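Local coordinates for mandelate racemase / muconate lactonizing enzyme (Burkholderia pseudomallei, PDB 2POD), which is of unknown function but belongs to the metal-binding enolase superfamily and may act as a lyase, at residues T276-R281 / L302-K307; V329-T334 / T373-P378; L360-P365 / E383-I388. One frame throughout, in Å; residues are numbered along the deposited sequence.

Overall arrangement
All three contacts lie in the barrel domain. Contacts 1 and 2 are buried, and contact 3 is partly exposed. Contact 1 joins two outer helices by a bidentate salt bridge and is reached by two other subunits. Contact 2 packs a further helix on the chain leaving strand 371-373 by apolar contacts, with no hydrogen bond across. Contact 3 joins two loop segments by two backbone bonds and one to a threonine hydroxyl. Contacts 2 and 3 share the loop after strand 371-373, and their centres are about 13 Å apart. P365 of contact 3 touches T331, T373 and P375 of contact 2. Contacts 1 and 2 meet where L302 CD2 packs on A332 O.

Contact 1: residues T276-R281 / L302-K307; sequences TRWGFR and LSEARK
R277 holds E304 side-on, with one nitrogen to each carboxylate oxygen. R277 NE donates to E304 OE2 and R277 NH2 to E304 OE1, both at 2.9 Å. Both bonds are nearly straight and lie in the guanidinium plane. They meet the oxygens on their syn sides, though tilted out of the carboxylate plane. The carboxylate is turned 26° from the guanidinium plane. E304 OE2 takes a further bond from R277 N, at 2.9 Å. This donor is also out of plane, on the anti side and the opposite face to NE. Backbone and side chain of one arginine thus fix the rotation of the acid. A bend at chi3 (-76°) folds the R277 chain so that its guanidinium meets E304. K307 CD lies over the rim of one guanidinium face, 3.6 Å from R277 NE, and W278 CH2 over the rim of the opposite face. T276 CB rests 3.6 Å from E304 OE2.

K307 NZ is 3.8 Å from R277 NH2, a like-charge pair. Acids nearby probably ease the repulsion. K307 bridges to D64, and R277 NH1 to E313 of the second subunit. The salt-bridge network therefore runs into a subunit interface.

The segment axes approach to 9.3 Å and cross at -35°. This is the packing of successive helices, with strand 289-294 between them in sequence, on the outside of the TIM-barrel-like domain of the enolase superfamily.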
loop_
_atom_site.group_PDB
_atom_site.type_symbol
_atom_site.label_atom_id
_atom_site.label_comp_id
_atom_site.label_asym_id
_atom_site.label_seq_id
_atom_site.Cartn_x
_atom_site.Cartn_y
_atom_site.Cartn_z
ATOM N N THR B 276 -25.060 -2.475 9.601
ATOM C CA THR B 276 -25.230 -2.157 8.159
ATOM C C THR B 276 -24.132 -2.659 7.214
ATOM O O THR B 276 -23.080 -3.138 7.650
ATOM C CB THR B 276 -25.540 -0.661 7.862
ATOM O OG1 THR B 276 -24.342 0.112 7.998
ATOM C CG2 THR B 276 -26.629 -0.110 8.791
ATOM N N ARG B 277 -24.395 -2.540 5.914
ATOM C CA ARG B 277 -23.421 -2.854 4.869
ATOM C C ARG B 277 -22.141 -2.058 5.029
ATOM O O ARG B 277 -21.055 -2.582 4.816
ATOM C CB ARG B 277 -24.015 -2.589 3.487
ATOM C CG ARG B 277 -24.949 -3.669 2.996
ATOM C CD ARG B 277 -25.798 -3.143 1.853
ATOM N NE ARG B 277 -26.867 -2.269 2.323
ATOM C CZ ARG B 277 -27.527 -1.403 1.559
ATOM N NH1 ARG B 277 -27.232 -1.280 0.271
ATOM N NH2 ARG B 277 -28.490 -0.660 2.089
ATOM N N TRP B 278 -22.295 -0.798 5.427
ATOM C CA TRP B 278 -21.194 0.126 5.664
ATOM C C TRP B 278 -20.249 -0.271 6.799
ATOM O O TRP B 278 -19.020 -0.185 6.649
ATOM C CB TRP B 278 -21.748 1.530 5.865
ATOM C CG TRP B 278 -22.364 2.065 4.593
ATOM C CD1 TRP B 278 -21.726 2.744 3.600
ATOM C CD2 TRP B 278 -23.723 1.907 4.161
ATOM N NE1 TRP B 278 -22.606 3.055 2.588
ATOM C CE2 TRP B 278 -23.839 2.548 2.903
ATOM C CE3 TRP B 278 -24.858 1.309 4.722
ATOM C CZ2 TRP B 278 -25.048 2.602 2.193
ATOM C CZ3 TRP B 278 -26.064 1.355 4.014
ATOM C CH2 TRP B 278 -26.146 2.001 2.761
ATOM N N GLY B 279 -20.813 -0.725 7.917
ATOM C CA GLY B 279 -20.024 -1.321 8.993
ATOM C C GLY B 279 -19.318 -2.591 8.550
ATOM O O GLY B 279 -18.201 -2.863 8.971
ATOM N N PHE B 280 -19.966 -3.355 7.678
ATOM C CA PHE B 280 -19.401 -4.606 7.201
ATOM C C PHE B 280 -18.468 -4.504 6.010
ATOM O O PHE B 280 -17.538 -5.302 5.911
ATOM C CB PHE B 280 -20.471 -5.686 7.043
ATOM C CG PHE B 280 -20.944 -6.232 8.355
ATOM C CD1 PHE B 280 -20.275 -7.283 8.963
ATOM C CD2 PHE B 280 -22.035 -5.666 9.009
ATOM C CE1 PHE B 280 -20.691 -7.774 10.187
ATOM C CE2 PHE B 280 -22.465 -6.155 10.236
ATOM C CZ PHE B 280 -21.786 -7.208 10.828
ATOM N N ARG B 281 -18.676 -3.511 5.140
ATOM C CA ARG B 281 -17.625 -3.081 4.199
ATOM C C ARG B 281 -16.305 -2.779 4.916
ATOM O O ARG B 281 -15.248 -3.245 4.481
ATOM C CB ARG B 281 -18.067 -1.899 3.313
ATOM C CG ARG B 281 -16.989 -0.825 3.111
ATOM C CD ARG B 281 -16.822 -0.351 1.686
ATOM N NE ARG B 281 -17.433 0.948 1.442
ATOM C CZ ARG B 281 -16.800 2.021 0.971
ATOM N NH1 ARG B 281 -15.508 1.992 0.686
ATOM N NH2 ARG B 281 -17.478 3.142 0.786
ATOM N N LEU B 302 -33.529 -7.381 8.819
ATOM C CA LEU B 302 -33.318 -8.408 7.800
ATOM C C LEU B 302 -32.873 -7.783 6.480
ATOM O O LEU B 302 -32.056 -8.363 5.780
ATOM C CB LEU B 302 -34.567 -9.270 7.600
ATOM C CG LEU B 302 -34.807 -10.389 8.619
ATOM C CD1 LEU B 302 -36.276 -10.814 8.642
ATOM C CD2 LEU B 302 -33.903 -11.586 8.358
ATOM N N SER B 303 -33.407 -6.598 6.178
ATOM C CA SER B 303 -32.969 -5.755 5.068
ATOM C C SER B 303 -31.463 -5.600 4.894
ATOM O O SER B 303 -30.950 -5.843 3.814
ATOM C CB SER B 303 -33.596 -4.372 5.173
ATOM O OG SER B 303 -34.902 -4.388 4.653
ATOM N N GLU B 304 -30.764 -5.191 5.948
ATOM C CA GLU B 304 -29.307 -5.081 5.900
ATOM C C GLU B 304 -28.629 -6.446 5.976
ATOM O O GLU B 304 -27.708 -6.723 5.214
ATOM C CB GLU B 304 -28.779 -4.142 6.994
ATOM C CG GLU B 304 -29.080 -2.662 6.758
ATOM C CD GLU B 304 -28.353 -2.068 5.542
ATOM O OE1 GLU B 304 -28.913 -1.153 4.902
ATOM O OE2 GLU B 304 -27.225 -2.502 5.228
ATOM N N ALA B 305 -29.109 -7.300 6.872
ATOM C CA ALA B 305 -28.537 -8.633 7.074
ATOM C C ALA B 305 -28.627 -9.586 5.879
ATOM O O ALA B 305 -27.746 -10.434 5.720
ATOM C CB ALA B 305 -29.120 -9.284 8.330
ATOM N N ARG B 306 -29.685 -9.462 5.067
ATOM C CA ARG B 306 -29.748 -10.051 3.695
ATOM C C ARG B 306 -28.443 -9.814 2.948
ATOM O O ARG B 306 -27.862 -10.727 2.373
ATOM C CB ARG B 306 -30.779 -9.308 2.839
ATOM C CG ARG B 306 -32.149 -9.836 2.805
ATOM C CD ARG B 306 -33.099 -8.657 2.637
ATOM N NE ARG B 306 -33.369 -8.318 1.244
ATOM C CZ ARG B 306 -33.814 -7.133 0.831
ATOM N NH1 ARG B 306 -34.035 -6.147 1.704
ATOM N NH2 ARG B 306 -34.034 -6.927 -0.462
ATOM N N LYS B 307 -28.033 -8.547 2.963
ATOM C CA LYS B 307 -27.173 -7.960 1.970
ATOM C C LYS B 307 -25.741 -8.109 2.460
ATOM O O LYS B 307 -24.833 -8.363 1.670
ATOM C CB LYS B 307 -27.531 -6.482 1.808
ATOM C CG LYS B 307 -28.885 -6.246 1.179
ATOM C CD LYS B 307 -29.270 -4.771 1.222
ATOM C CE LYS B 307 -30.703 -4.573 0.740
ATOM N NZ LYS B 307 -31.114 -3.139 0.794
#

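Contact 2: residues V329-T334 / T373-P378; sequences VLTAST and TVPDGP
T331 and T334 meet P375 and V374 where helix 327-339 of the TIM-barrel-like domain packs on the chain leaving strand 371-373. That strand pairs antiparallel with strand 366-368 as a short hairpin beside barrel strand 117-122. The nearest backbone approach is between T334 and V374, whose CA atoms are 6.2 Å apart.

The contact across the segments is apolar, and no hydrogen bond joins them. T331 and T334 are one helical turn apart and each offers its CG2 methyl. T331 CG2 touches the P375 ring at its CG and CD edge, 3.8 Å from CG. T334 CG2 meets the same chain earlier, at T373 and V374. It lies 3.6 Å from T373 C, the carbonyl carbon that leads into V374. The same methyl is 3.8 Å from V374 CG1. The T334 and V374 side chains lie alongside each other, pointing opposite ways. V374 CG1 also lies 4.0 Å from T334 C, so it rests on the helix backbone as well as on the methyl. Beyond the segments, V374 packs on H335 and L338 of the same helix. T334 also touches I372 and Q346.

The threonine hydroxyls take no part across the contact. Those of T331 and T334 bond back into the helix, to P327 O and L330 O, and T373 OG1 bonds to D115 O. In T334, CG2 is anti to the backbone N (OG1 at chi1 -60°), which presents the methyl to V374 and sets the hydroxyl beside the backbone N. T334 OG1 donates to L330 O at 2.7 Å, close to the C=O direction, while T334 N shares the same oxygen.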
loop_
_atom_site.group_PDB
_atom_site.type_symbol
_atom_site.label_atom_id
_atom_site.label_comp_id
_atom_site.label_asym_id
_atom_site.label_seq_id
_atom_site.Cartn_x
_atom_site.Cartn_y
_atom_site.Cartn_z
ATOM N N VAL B 329 -36.154 -12.813 17.372
ATOM C CA VAL B 329 -34.814 -12.724 16.779
ATOM C C VAL B 329 -34.260 -14.096 16.386
ATOM O O VAL B 329 -33.751 -14.252 15.279
ATOM C CB VAL B 329 -33.836 -11.893 17.670
ATOM C CG1 VAL B 329 -32.373 -12.193 17.368
ATOM C CG2 VAL B 329 -34.103 -10.422 17.476
ATOM N N LEU B 330 -34.416 -15.088 17.265
ATOM C CA LEU B 330 -33.976 -16.468 16.991
ATOM C C LEU B 330 -34.678 -17.067 15.773
ATOM O O LEU B 330 -34.099 -17.858 15.037
ATOM C CB LEU B 330 -34.214 -17.363 18.221
ATOM C CG LEU B 330 -33.482 -18.700 18.453
ATOM C CD1 LEU B 330 -34.423 -19.874 18.526
ATOM C CD2 LEU B 330 -32.310 -19.018 17.528
ATOM N N THR B 331 -35.929 -16.674 15.573
ATOM C CA THR B 331 -36.771 -17.217 14.519
ATOM C C THR B 331 -36.415 -16.575 13.189
ATOM O O THR B 331 -36.230 -17.275 12.190
ATOM C CB THR B 331 -38.250 -16.972 14.850
ATOM O OG1 THR B 331 -38.515 -17.472 16.161
ATOM C CG2 THR B 331 -39.160 -17.649 13.857
ATOM N N ALA B 332 -36.318 -15.245 13.201
ATOM C CA ALA B 332 -35.917 -14.445 12.045
ATOM C C ALA B 332 -34.498 -14.752 11.558
ATOM O O ALA B 332 -34.247 -14.774 10.352
ATOM C CB ALA B 332 -36.072 -12.956 12.354
ATOM N N SER B 333 -33.583 -15.002 12.493
ATOM C CA SER B 333 -32.214 -15.392 12.158
ATOM C C SER B 333 -32.188 -16.750 11.489
ATOM O O SER B 333 -31.371 -16.983 10.592
ATOM C CB SER B 333 -31.318 -15.437 13.400
ATOM O OG SER B 333 -31.425 -14.260 14.170
ATOM N N THR B 334 -33.064 -17.644 11.941
ATOM C CA THR B 334 -33.130 -19.009 11.412
ATOM C C THR B 334 -33.663 -19.000 9.981
ATOM O O THR B 334 -33.149 -19.717 9.124
ATOM C CB THR B 334 -33.959 -19.943 12.326
ATOM O OG1 THR B 334 -33.356 -19.994 13.627
ATOM C CG2 THR B 334 -34.019 -21.352 11.765
ATOM N N THR B 373 -34.490 -25.437 12.747
ATOM C CA THR B 373 -35.299 -25.030 11.594
ATOM C C THR B 373 -36.406 -24.069 12.029
ATOM O O THR B 373 -36.568 -23.825 13.213
ATOM C CB THR B 373 -35.883 -26.255 10.845
ATOM O OG1 THR B 373 -36.515 -25.824 9.630
ATOM C CG2 THR B 373 -36.892 -27.015 11.714
ATOM N N VAL B 374 -37.150 -23.511 11.076
ATOM C CA VAL B 374 -38.199 -22.528 11.388
ATOM C C VAL B 374 -39.505 -23.203 11.843
ATOM O O VAL B 374 -39.749 -24.363 11.499
ATOM C CB VAL B 374 -38.485 -21.570 10.186
ATOM C CG1 VAL B 374 -37.299 -20.661 9.928
ATOM C CG2 VAL B 374 -38.854 -22.342 8.929
ATOM N N PRO B 375 -40.351 -22.479 12.610
ATOM C CA PRO B 375 -41.781 -22.820 12.648
ATOM C C PRO B 375 -42.455 -22.633 11.288
ATOM O O PRO B 375 -42.118 -21.697 10.557
ATOM C CB PRO B 375 -42.356 -21.817 13.654
ATOM C CG PRO B 375 -41.381 -20.684 13.667
ATOM C CD PRO B 375 -40.044 -21.333 13.486
ATOM N N ASP B 376 -43.392 -23.525 10.966
ATOM C CA ASP B 376 -44.163 -23.457 9.723
ATOM C C ASP B 376 -45.046 -22.214 9.639
ATOM O O ASP B 376 -45.574 -21.737 10.645
ATOM C CB ASP B 376 -45.032 -24.712 9.558
ATOM C CG ASP B 376 -44.383 -25.764 8.673
ATOM O OD1 ASP B 376 -44.841 -25.935 7.522
ATOM O OD2 ASP B 376 -43.418 -26.423 9.127
ATOM N N GLY B 377 -45.197 -21.698 8.427
ATOM C CA GLY B 377 -46.225 -20.718 8.134
ATOM C C GLY B 377 -45.661 -19.414 7.612
ATOM O O GLY B 377 -44.446 -19.203 7.656
ATOM N N PRO B 378 -46.544 -18.529 7.118
ATOM C CA PRO B 378 -46.161 -17.269 6.487
ATOM C C PRO B 378 -45.472 -16.306 7.459
ATOM O O PRO B 378 -45.680 -16.404 8.670
ATOM C CB PRO B 378 -47.501 -16.694 6.010
ATOM C CG PRO B 378 -48.432 -17.862 5.967
ATOM C CD PRO B 378 -48.005 -18.703 7.120
#

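Contact 3: residues L360-P365 / E383-I388; sequences LVTALP and ELMPDI
T362 OG1 accepts a nearly straight hydrogen bond from E383 N, at 2.8 Å. With chi1 at 46°, OG1 sits between its own backbone N and carbonyl carbon and faces the E383 backbone. T362 N in turn donates to E383 O at 3.0 Å. V361 CA adds a CA-H...O contact to that oxygen. On the other side of V361, M385 N donates to L360 O at 3.0 Å. The two backbone bonds flank V361 and L384, a non-hydrogen-bonded antiparallel pair and a single beta bridge.

Apolar groups lie beside the bridge. V361 CG1 meets L384 CD2 at 4.1 Å. I388 CD1 lies 3.6 Å from L360 O and also packs on L360 CB. The selenomethionine M385 bends at chi2 and chi3, and its CE comes 3.4 Å from V361 O. L360 and L384 both touch W21 of strand 19-26, in the antiparallel sheet of the N-terminal domain.

All three hydrogen bonds use main-chain atoms, with one hydroxyl as an acceptor. The tie thus depends little on side-chain identity apart from the T362 hydroxyl, and holds the loop ahead of helix 388-391 against the one ahead of strand 366-368.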
loop_
_atom_site.group_PDB
_atom_site.type_symbol
_atom_site.label_atom_id
_atom_site.label_comp_id
_atom_site.label_asym_id
_atom_site.label_seq_id
_atom_site.Cartn_x
_atom_site.Cartn_y
_atom_site.Cartn_z
ATOM N N LEU B 360 -44.300 -17.477 25.698
ATOM C CA LEU B 360 -44.464 -16.127 25.162
ATOM C C LEU B 360 -44.995 -16.106 23.737
ATOM O O LEU B 360 -45.627 -15.127 23.322
ATOM C CB LEU B 360 -43.158 -15.332 25.242
ATOM C CG LEU B 360 -42.260 -15.444 26.476
ATOM C CD1 LEU B 360 -40.994 -14.645 26.256
ATOM C CD2 LEU B 360 -42.958 -15.000 27.753
ATOM N N VAL B 361 -44.728 -17.173 22.984
ATOM C CA VAL B 361 -45.059 -17.199 21.557
ATOM C C VAL B 361 -45.763 -18.477 21.110
ATOM O O VAL B 361 -45.617 -19.529 21.739
ATOM C CB VAL B 361 -43.834 -16.893 20.639
ATOM C CG1 VAL B 361 -43.453 -15.415 20.706
ATOM C CG2 VAL B 361 -42.644 -17.795 20.966
ATOM N N THR B 362 -46.511 -18.360 20.009
ATOM C CA THR B 362 -47.388 -19.413 19.486
ATOM C C THR B 362 -46.642 -20.633 18.933
ATOM O O THR B 362 -47.199 -21.735 18.868
ATOM C CB THR B 362 -48.304 -18.867 18.373
ATOM O OG1 THR B 362 -47.531 -18.077 17.464
ATOM C CG2 THR B 362 -49.419 -18.009 18.952
ATOM N N ALA B 363 -45.395 -20.420 18.518
ATOM C CA ALA B 363 -44.550 -21.471 17.947
ATOM C C ALA B 363 -43.079 -21.107 18.133
ATOM O O ALA B 363 -42.740 -19.937 18.272
ATOM C CB ALA B 363 -44.870 -21.663 16.457
ATOM N N LEU B 364 -42.211 -22.110 18.134
ATOM C CA LEU B 364 -40.778 -21.884 18.275
ATOM C C LEU B 364 -40.010 -22.646 17.199
ATOM O O LEU B 364 -40.482 -23.686 16.734
ATOM C CB LEU B 364 -40.294 -22.325 19.661
ATOM C CG LEU B 364 -40.387 -21.368 20.857
ATOM C CD1 LEU B 364 -39.803 -22.059 22.074
ATOM C CD2 LEU B 364 -39.671 -20.040 20.618
ATOM N N PRO B 365 -38.831 -22.125 16.791
ATOM C CA PRO B 365 -37.828 -22.916 16.080
ATOM C C PRO B 365 -37.496 -24.227 16.779
ATOM O O PRO B 365 -37.277 -24.251 17.995
ATOM C CB PRO B 365 -36.608 -21.995 16.066
ATOM C CG PRO B 365 -37.186 -20.639 16.066
ATOM C CD PRO B 365 -38.390 -20.727 16.955
ATOM N N GLU B 383 -46.665 -15.752 16.220
ATOM C CA GLU B 383 -47.082 -14.497 16.836
ATOM C C GLU B 383 -46.770 -14.561 18.328
ATOM O O GLU B 383 -46.447 -15.632 18.860
ATOM C CB GLU B 383 -48.586 -14.294 16.643
ATOM C CG GLU B 383 -49.045 -14.317 15.196
ATOM C CD GLU B 383 -50.529 -14.565 15.064
ATOM O OE1 GLU B 383 -51.260 -13.604 14.747
ATOM O OE2 GLU B 383 -50.962 -15.720 15.277
ATOM N N LEU B 384 -46.866 -13.418 19.003
ATOM C CA LEU B 384 -47.035 -13.405 20.452
ATOM C C LEU B 384 -48.331 -14.118 20.830
ATOM O O LEU B 384 -49.352 -13.974 20.144
ATOM C CB LEU B 384 -47.051 -11.970 20.989
ATOM C CG LEU B 384 -45.750 -11.163 20.921
ATOM C CD1 LEU B 384 -46.015 -9.696 21.174
ATOM C CD2 LEU B 384 -44.709 -11.694 21.887
HETATM N N MSE B 385 -48.262 -14.904 21.905
HETATM C CA MSE B 385 -49.434 -15.405 22.630
HETATM C C MSE B 385 -50.549 -14.358 22.744
HETATM O O MSE B 385 -50.277 -13.207 23.092
HETATM C CB MSE B 385 -49.010 -15.862 24.026
HETATM C CG MSE B 385 -49.541 -17.216 24.426
HETATM SE SE MSE B 385 -49.154 -18.612 23.126
HETATM C CE MSE B 385 -48.001 -19.752 24.218
ATOM N N PRO B 386 -51.801 -14.745 22.419
ATOM C CA PRO B 386 -52.918 -13.796 22.379
ATOM C C PRO B 386 -53.326 -13.243 23.750
ATOM O O PRO B 386 -54.032 -12.233 23.816
ATOM C CB PRO B 386 -54.063 -14.623 21.779
ATOM C CG PRO B 386 -53.411 -15.829 21.171
ATOM C CD PRO B 386 -52.239 -16.101 22.044
ATOM N N ASP B 387 -52.878 -13.894 24.822
ATOM C CA ASP B 387 -53.124 -13.430 26.187
ATOM C C ASP B 387 -51.859 -12.916 26.900
ATOM O O ASP B 387 -51.732 -13.031 28.126
ATOM C CB ASP B 387 -53.821 -14.531 27.004
ATOM C CG ASP B 387 -52.982 -15.808 27.135
ATOM O OD1 ASP B 387 -53.255 -16.597 28.066
ATOM O OD2 ASP B 387 -52.060 -16.033 26.317
ATOM N N ILE B 388 -50.938 -12.335 26.125
ATOM C CA ILE B 388 -49.583 -12.015 26.599
ATOM C C ILE B 388 -49.553 -10.934 27.688
ATOM O O ILE B 388 -48.735 -10.996 28.611
ATOM C CB ILE B 388 -48.595 -11.703 25.413
ATOM C CG1 ILE B 388 -47.128 -11.835 25.837
ATOM C CG2 ILE B 388 -48.892 -10.356 24.739
ATOM C CD1 ILE B 388 -46.709 -13.243 26.173
#